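Local structure of probable ribosomal RNA small subunit methyltransferase (Thermus thermophilus, 3DMH) at residues A92-E96 against Y117-S121. The protein methylates the N2 amino group of a guanosine in 16S ribosomal RNA, with S-adenosylmethionine as methyl donor. Numbering follows the deposited sequence.
Sequences ALPWE and YVQAS
With CG of Tyr117 trans to its backbone N (chi1 -166°) and CG of Trp95 turned between its own N and carbonyl carbon (chi1 53°), the two rings meet as an offset edge-to-face pair. The indole's six-membered ring directs its edge toward the phenol face, planes at 71° and centroids 5.5 Å apart; CH2 of Trp95 lies 3.7 Å from CE1 of Tyr117. One turn along helix 115-128, the methyl CB of Ala120 sits 3.5 Å from CE3 of Trp95. Pro94 CD lies over the rim of one indole face and 3.3 Å from OH of Tyr117, while its CG is 3.5 Å from OG of Ser121. That hydroxyl is turned back to its own helix, donating to Tyr117 O (3.0 Å), which Ser121 N reaches from the opposite face of the carbonyl. Glu96 N to Leu93 O closes the 3-10 turn, and Glu96 OE1 also accepts from Leu93 N. Without the phenol, as with an alanine at Tyr117, the Trp95 edge would probably lose its aromatic partner and a gap open beside Pro94. The contact borders the N-terminal sheet, whose strand order 3-2-1-4-5-7-6 is that of class I methyltransferases. No hydrogen bond links the segments, so apolar and aromatic packing joins loop to helix.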
# COMPACT_ATOMS: atom_id res chain seq x y z
N ALA A 92 3.25 10.74 3.26
CA ALA A 92 2.05 11.54 3.50
C ALA A 92 0.86 11.03 2.75
O ALA A 92 0.98 10.50 1.66
CB ALA A 92 2.32 12.99 3.13
N LEU A 93 -0.31 11.17 3.37
CA LEU A 93 -1.56 10.91 2.70
C LEU A 93 -1.90 12.07 1.78
O LEU A 93 -1.51 13.22 2.04
CB LEU A 93 -2.67 10.79 3.75
CG LEU A 93 -2.40 9.75 4.84
CD1 LEU A 93 -3.37 9.98 6.00
CD2 LEU A 93 -2.55 8.35 4.29
N PRO A 94 -2.66 11.80 0.70
CA PRO A 94 -2.96 12.86 -0.25
C PRO A 94 -3.66 14.03 0.42
O PRO A 94 -3.37 15.20 0.12
CB PRO A 94 -3.89 12.18 -1.27
CG PRO A 94 -3.59 10.73 -1.17
CD PRO A 94 -3.15 10.48 0.26
N TRP A 95 -4.57 13.72 1.36
CA TRP A 95 -5.32 14.75 2.06
C TRP A 95 -4.57 15.47 3.18
O TRP A 95 -5.15 16.30 3.91
CB TRP A 95 -6.65 14.19 2.57
CG TRP A 95 -6.50 12.96 3.39
CD1 TRP A 95 -6.29 12.89 4.73
CD2 TRP A 95 -6.56 11.60 2.92
NE1 TRP A 95 -6.23 11.58 5.14
CE2 TRP A 95 -6.38 10.77 4.04
CE3 TRP A 95 -6.75 11.02 1.65
CZ2 TRP A 95 -6.39 9.36 3.95
CZ3 TRP A 95 -6.76 9.61 1.56
CH2 TRP A 95 -6.58 8.81 2.70
N GLU A 96 -3.28 15.17 3.31
CA GLU A 96 -2.42 15.94 4.20
C GLU A 96 -1.81 17.13 3.47
O GLU A 96 -1.05 17.89 4.07
CB GLU A 96 -1.35 15.05 4.85
CG GLU A 96 -1.95 14.11 5.91
CD GLU A 96 -0.95 13.16 6.53
OE1 GLU A 96 -0.00 12.75 5.81
OE2 GLU A 96 -1.11 12.84 7.73
N TYR A 117 -11.05 6.41 -1.53
CA TYR A 117 -9.67 6.90 -1.59
C TYR A 117 -9.47 7.88 -2.74
O TYR A 117 -8.81 8.92 -2.58
CB TYR A 117 -8.71 5.72 -1.73
CG TYR A 117 -7.28 6.13 -1.47
CD1 TYR A 117 -6.77 6.12 -0.18
CD2 TYR A 117 -6.45 6.55 -2.51
CE1 TYR A 117 -5.48 6.50 0.09
CE2 TYR A 117 -5.15 6.95 -2.25
CZ TYR A 117 -4.66 6.90 -0.94
OH TYR A 117 -3.38 7.30 -0.67
N VAL A 118 -10.07 7.57 -3.88
CA VAL A 118 -9.99 8.46 -5.04
C VAL A 118 -10.68 9.77 -4.70
O VAL A 118 -10.16 10.85 -5.00
CB VAL A 118 -10.58 7.83 -6.34
CG1 VAL A 118 -10.60 8.85 -7.48
CG2 VAL A 118 -9.82 6.57 -6.76
N GLN A 119 -11.86 9.70 -4.08
CA GLN A 119 -12.61 10.93 -3.79
C GLN A 119 -11.85 11.85 -2.85
O GLN A 119 -11.80 13.07 -3.05
CB GLN A 119 -13.99 10.60 -3.19
CG GLN A 119 -14.85 11.84 -2.96
CD GLN A 119 -15.31 12.49 -4.25
OE1 GLN A 119 -15.34 11.85 -5.30
NE2 GLN A 119 -15.66 13.78 -4.18
N ALA A 120 -11.24 11.25 -1.82
CA ALA A 120 -10.43 11.99 -0.86
C ALA A 120 -9.26 12.65 -1.58
O ALA A 120 -8.89 13.78 -1.27
CB ALA A 120 -9.92 11.06 0.23
N SER A 121 -8.68 11.92 -2.54
CA SER A 121 -7.57 12.44 -3.35
C SER A 121 -8.00 13.61 -4.25
O SER A 121 -7.26 14.60 -4.38
CB SER A 121 -6.94 11.34 -4.20
OG SER A 121 -6.30 10.38 -3.35